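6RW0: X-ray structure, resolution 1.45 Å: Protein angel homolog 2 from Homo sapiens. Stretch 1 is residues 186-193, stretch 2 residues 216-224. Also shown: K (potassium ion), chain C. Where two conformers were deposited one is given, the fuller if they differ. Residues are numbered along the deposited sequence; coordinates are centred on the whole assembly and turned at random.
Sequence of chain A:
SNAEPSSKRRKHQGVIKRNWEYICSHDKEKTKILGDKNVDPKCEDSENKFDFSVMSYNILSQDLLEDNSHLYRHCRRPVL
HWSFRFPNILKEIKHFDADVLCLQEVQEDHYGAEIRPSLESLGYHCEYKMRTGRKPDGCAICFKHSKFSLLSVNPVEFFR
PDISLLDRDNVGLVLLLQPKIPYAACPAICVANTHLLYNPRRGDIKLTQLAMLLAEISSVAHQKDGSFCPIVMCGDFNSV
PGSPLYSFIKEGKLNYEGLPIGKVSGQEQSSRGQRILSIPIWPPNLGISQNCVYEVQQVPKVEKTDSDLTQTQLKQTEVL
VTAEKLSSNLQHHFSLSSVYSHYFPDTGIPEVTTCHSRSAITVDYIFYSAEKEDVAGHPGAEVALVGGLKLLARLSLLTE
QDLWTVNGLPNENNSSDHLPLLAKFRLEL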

ATOM      1  N   CYS A 186     -12.778 -21.927   9.873  1.00 37.50           N
ATOM      2  CA  CYS A 186     -12.149 -21.025   8.911  1.00 31.86           C
ATOM      3  C   CYS A 186     -11.246 -20.035   9.644  1.00 29.31           C
ATOM      4  O   CYS A 186     -11.645 -19.443  10.645  1.00 31.47           O
ATOM      5  CB  CYS A 186     -13.227 -20.288   8.116  1.00 32.83           C
ATOM      6  SG  CYS A 186     -12.610 -19.089   6.924  1.00 34.92           S
ATOM      7  N   PRO A 187     -10.017 -19.851   9.181  1.00 26.98           N
ATOM      8  CA  PRO A 187      -9.160 -18.866   9.837  1.00 25.59           C
ATOM      9  C   PRO A 187      -9.632 -17.450   9.567  1.00 22.31           C
ATOM     10  O   PRO A 187     -10.337 -17.155   8.596  1.00 22.52           O
ATOM     11  CB  PRO A 187      -7.784 -19.095   9.203  1.00 27.75           C
ATOM     12  CG  PRO A 187      -8.094 -19.612   7.859  1.00 30.38           C
ATOM     13  CD  PRO A 187      -9.324 -20.490   8.044  1.00 28.79           C
ATOM     14  N   ALA A 188      -9.180 -16.559  10.435  1.00 21.83           N
ATOM     15  CA  ALA A 188      -9.282 -15.141  10.172  1.00 19.13           C
ATOM     16  C   ALA A 188      -8.332 -14.745   9.046  1.00 18.81           C
ATOM     17  O   ALA A 188      -7.411 -15.483   8.686  1.00 21.81           O
ATOM     18  CB  ALA A 188      -8.895 -14.357  11.425  1.00 22.93           C
ATOM     19  N   ILE A 189      -8.571 -13.556   8.494  1.00 18.20           N
ATOM     20  CA  ILE A 189      -7.704 -12.939   7.498  1.00 18.99           C
ATOM     21  C   ILE A 189      -7.232 -11.598   8.040  1.00 16.44           C
ATOM     22  O   ILE A 189      -8.031 -10.808   8.556  1.00 18.36           O
ATOM     23  CB  ILE A 189      -8.424 -12.757   6.152  1.00 21.42           C
ATOM     24  CG1 ILE A 189      -8.860 -14.127   5.636  1.00 26.78           C
ATOM     25  CG2 ILE A 189      -7.522 -12.051   5.145  1.00 22.14           C
ATOM     26  CD1 ILE A 189      -9.712 -14.067   4.418  1.00 32.20           C
ATOM     27  N   CYS A 190      -5.938 -11.344   7.922  1.00 15.43           N
ATOM     28  CA  CYS A 190      -5.333 -10.112   8.385  1.00 15.31           C
ATOM     29  C   CYS A 190      -5.112  -9.219   7.176  1.00 15.70           C
ATOM     30  O   CYS A 190      -4.408  -9.609   6.242  1.00 16.70           O
ATOM     31  CB  CYS A 190      -4.001 -10.432   9.052  1.00 15.95           C
ATOM     32  SG  CYS A 190      -3.116  -8.987   9.619  1.00 17.46           S
ATOM     33  N   VAL A 191      -5.706  -8.028   7.189  1.00 14.61           N
ATOM     34  CA  VAL A 191      -5.574  -7.072   6.095  1.00 14.30           C
ATOM     35  C   VAL A 191      -4.829  -5.854   6.612  1.00 13.40           C
ATOM     36  O   VAL A 191      -5.245  -5.236   7.604  1.00 14.93           O
ATOM     37  CB  VAL A 191      -6.942  -6.657   5.529  1.00 15.26           C
ATOM     38  CG1 VAL A 191      -6.772  -5.650   4.399  1.00 17.45           C
ATOM     39  CG2 VAL A 191      -7.719  -7.868   5.058  1.00 17.13           C
ATOM     40  N   ALA A 192      -3.742  -5.501   5.937  1.00 13.47           N
ATOM     41  CA  ALA A 192      -2.909  -4.377   6.317  1.00 13.46           C
ATOM     42  C   ALA A 192      -2.855  -3.377   5.176  1.00 12.43           C
ATOM     43  O   ALA A 192      -2.960  -3.746   4.003  1.00 15.88           O
ATOM     44  CB  ALA A 192      -1.504  -4.842   6.664  1.00 15.43           C
ATOM     45  N   ASN A 193      -2.711  -2.100   5.536  1.00 12.88           N
ATOM     46  CA  ASN A 193      -2.668  -1.002   4.581  1.00 14.10           C
ATOM     47  C   ASN A 193      -1.731   0.066   5.122  1.00 13.17           C
ATOM     48  O   ASN A 193      -1.713   0.333   6.328  1.00 15.82           O
ATOM     49  CB  ASN A 193      -4.099  -0.469   4.416  1.00 14.33           C
ATOM     50  CG  ASN A 193      -4.224   0.638   3.378  1.00 16.08           C
ATOM     51  OD1 ASN A 193      -3.363   0.820   2.526  1.00 18.86           O
ATOM     52  ND2 ASN A 193      -5.336   1.362   3.434  1.00 16.04           N
ATOM     53  N   GLU A 216       3.440  -5.051  13.592  1.00 13.92           N
ATOM     54  CA  GLU A 216       2.027  -5.089  13.950  1.00 14.73           C
ATOM     55  C   GLU A 216       1.352  -6.305  13.324  1.00 14.49           C
ATOM     56  O   GLU A 216       0.575  -7.006  13.984  1.00 15.01           O
ATOM     57  CB  GLU A 216       1.329  -3.798  13.528  1.00 15.54           C
ATOM     58  CG  GLU A 216      -0.092  -3.706  14.043  1.00 16.65           C
ATOM     59  CD  GLU A 216      -0.171  -3.389  15.515  1.00 18.31           C
ATOM     60  OE1 GLU A 216       0.822  -2.897  16.099  1.00 21.40           O
ATOM     61  OE2 GLU A 216      -1.241  -3.625  16.100  1.00 24.74           O
ATOM     62  N   ILE A 217       1.651  -6.583  12.053  1.00 14.60           N
ATOM     63  CA  ILE A 217       1.083  -7.758  11.394  1.00 15.32           C
ATOM     64  C   ILE A 217       1.490  -9.032  12.117  1.00 14.91           C
ATOM     65  O   ILE A 217       0.670  -9.943  12.314  1.00 16.61           O
ATOM     66  CB  ILE A 217       1.495  -7.801   9.912  1.00 13.93           C
ATOM     67  CG1 ILE A 217       0.914  -6.601   9.175  1.00 14.89           C
ATOM     68  CG2 ILE A 217       1.043  -9.117   9.294  1.00 16.11           C
ATOM     69  CD1 ILE A 217       1.460  -6.438   7.758  1.00 15.57           C
ATOM     70  N   SER A 218       2.754  -9.125  12.517  1.00 15.62           N
ATOM     71  CA  SER A 218       3.201 -10.330  13.202  0.53 17.60           C
ATOM     72  C   SER A 218       2.429 -10.566  14.490  1.00 17.35           C
ATOM     73  O   SER A 218       2.185 -11.719  14.866  1.00 21.62           O
ATOM     74  CB  SER A 218       4.686 -10.235  13.509  0.53 18.64           C
ATOM     75  OG  SER A 218       5.066 -11.304  14.344  0.53 22.58           O
ATOM     76  N   SER A 219       2.034  -9.505  15.180  1.00 14.56           N
ATOM     77  CA  SER A 219       1.271  -9.684  16.405  1.00 15.56           C
ATOM     78  C   SER A 219      -0.191 -10.000  16.114  1.00 16.81           C
ATOM     79  O   SER A 219      -0.784 -10.873  16.767  1.00 19.91           O
ATOM     80  CB  SER A 219       1.397  -8.435  17.264  1.00 17.74           C
ATOM     81  OG  SER A 219       0.809  -8.674  18.521  1.00 21.76           O
ATOM     82  N   VAL A 220      -0.791  -9.300  15.152  1.00 15.20           N
ATOM     83  CA  VAL A 220      -2.219  -9.459  14.894  1.00 13.89           C
ATOM     84  C   VAL A 220      -2.517 -10.789  14.213  1.00 15.87           C
ATOM     85  O   VAL A 220      -3.526 -11.435  14.518  1.00 17.30           O
ATOM     86  CB  VAL A 220      -2.717  -8.263  14.065  1.00 15.47           C
ATOM     87  CG1 VAL A 220      -4.158  -8.478  13.622  1.00 18.49           C
ATOM     88  CG2 VAL A 220      -2.572  -6.975  14.847  1.00 16.90           C
ATOM     89  N   ALA A 221      -1.669 -11.208  13.260  1.00 15.52           N
ATOM     90  CA  ALA A 221      -1.914 -12.418  12.475  1.00 16.66           C
ATOM     91  C   ALA A 221      -1.489 -13.698  13.186  1.00 16.11           C
ATOM     92  O   ALA A 221      -1.785 -14.796  12.699  1.00 19.49           O
ATOM     93  CB  ALA A 221      -1.195 -12.341  11.124  1.00 17.55           C
ATOM     94  N   HIS A 222      -0.816 -13.595  14.320  1.00 16.96           N
ATOM     95  CA  HIS A 222      -0.413 -14.779  15.062  1.00 17.91           C
ATOM     96  C   HIS A 222      -1.624 -15.580  15.525  1.00 20.02           C
ATOM     97  O   HIS A 222      -2.594 -15.028  16.053  1.00 22.72           O
ATOM     98  CB  HIS A 222       0.421 -14.314  16.257  1.00 18.63           C
ATOM     99  CG  HIS A 222       0.811 -15.405  17.204  1.00 20.46           C
ATOM    100  ND1 HIS A 222       0.228 -15.549  18.441  1.00 25.50           N
ATOM    101  CD2 HIS A 222       1.752 -16.373  17.111  1.00 22.72           C
ATOM    102  CE1 HIS A 222       0.775 -16.579  19.066  1.00 26.68           C
ATOM    103  NE2 HIS A 222       1.705 -17.092  18.281  1.00 24.25           N
ATOM    104  N   GLN A 223      -1.542 -16.897  15.338  1.00 20.98           N
ATOM    105  CA  GLN A 223      -2.593 -17.837  15.691  1.00 22.27           C
ATOM    106  C   GLN A 223      -2.155 -18.720  16.851  1.00 24.10           C
ATOM    107  O   GLN A 223      -0.965 -18.863  17.141  1.00 21.86           O
ATOM    108  CB  GLN A 223      -2.923 -18.751  14.510  1.00 23.73           C
ATOM    109  CG  GLN A 223      -3.524 -18.029  13.317  1.00 26.25           C
ATOM    110  CD  GLN A 223      -3.765 -18.958  12.146  1.00 31.05           C
ATOM    111  OE1 GLN A 223      -2.910 -19.765  11.779  1.00 40.27           O
ATOM    112  NE2 GLN A 223      -4.943 -18.859  11.563  1.00 30.88           N
ATOM    113  N   LYS A 224      -3.145 -19.367  17.473  1.00 27.17           N
ATOM    114  CA  LYS A 224      -2.887 -20.203  18.640  1.00 28.00           C
ATOM    115  C   LYS A 224      -1.980 -21.376  18.313  1.00 27.06           C
ATOM    116  O   LYS A 224      -1.316 -21.912  19.211  1.00 27.93           O
ATOM    117  CB  LYS A 224      -4.211 -20.733  19.190  1.00 37.92           C
ATOM    118  CG  LYS A 224      -5.136 -19.677  19.775  1.00 49.81           C
ATOM    119  CD  LYS A 224      -6.511 -20.279  20.085  1.00 58.22           C
ATOM    120  CE  LYS A 224      -7.370 -19.354  20.940  1.00 64.05           C
ATOM    121  NZ  LYS A 224      -8.829 -19.506  20.646  1.00 67.08           N
TER
HETATM  122  K     K C 602      -0.036 -11.414  19.285  1.00 21.23           K
HETATM  123  O   HOH W   1      -7.212 -17.601  12.448  1.00 35.38           O
HETATM  124  O   HOH W   2      -1.470 -13.678  19.683  1.00 31.69           O

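A helix laid against a β-strand is commonly held by side chains alone, because the backbone polar groups of each element are largely committed to its own regular hydrogen bonding. The contact between residues 186-193 and 216-224 of human protein angel homolog 2 is a compact example. The strand, 189-193, and the helical segment, 216-220, run nearly antiparallel, with 163° between their N-to-C directions and 9.5 Å between their axes at closest approach. No direct hydrogen bond joins the two stretches, and together they bury only 235 Å².

The strand presents its residues by simple alternation. Cys190 and Ala192 direct their CA-to-CB bonds toward the helix, whereas Ile189 and Val191 direct theirs away and take no part. The strand contributes the small side chains of Cys190 and Ala192, which meet Ile217, Val220 and Ala221.

Walking along the second stretch, Glu216 makes no contact with the strand, yet its carbonyl helps build the scaffold: Val220 N donates to Glu216 O at 2.9 Å. Ile217 is the first residue to engage. Its CA-to-CB bond points sideways, but the end of the side chain comes nearer, and with chi1 in m and chi2 in t its CD1 lies 3.5 Å from Ala192 CB, the shortest contact across the pair. Its other branch is also used, since Ile217 CG2 sits 4.2 Å from Cys190 SG. One isoleucine thus spans two successive inward-facing positions of the strand.

Ser218 points away and Ser219 is out of reach, as expected for residues on the side of the helix turned from the strand. Ser219 instead serves a potassium ion, which it binds through Ser219 O at 2.7 Å and Ser219 OG at 3.0 Å.

Val220 returns to the interface, three residues after Ile217. Its CG1 approaches Cys190 SG at 4.2 Å, matching the distance from that sulfur to Ile217 CG2. Cys190, with chi1 in t, thereby places its thiol sulfur within apolar contact of two helix residues, and it has the largest area covered by the opposing stretch of any residue here. Ala221, whose N donates to Ile217 O at 2.8 Å, adds a third neighbor: Ala221 CB is 4.0 Å from Cys190 CB. The small methyl accompanies a close backbone approach, 5.8 Å between Cys190 CA and Ala221 CA.

His222 makes no contact with the strand; its ND1 lies 2.8 Å from a water that also ligates the potassium. At Gln223 the character of the contact changes. Its CA-to-CB bond points toward the first stretch, and Gln223 NE2 lies 3.7 Å from Pro187 CB, in the segment preceding the strand. The same amide donates to a water at 2.7 Å from Gln223 NE2, and that water also accepts from Ala188 N at 3.0 Å. A single solvent molecule therefore bridges two donors that cannot bond to each other. Lys224 lies beyond reach. Along stretch 2 the contact passes from apolar packing around Cys190 and Ala192 to a water bridge at Gln223.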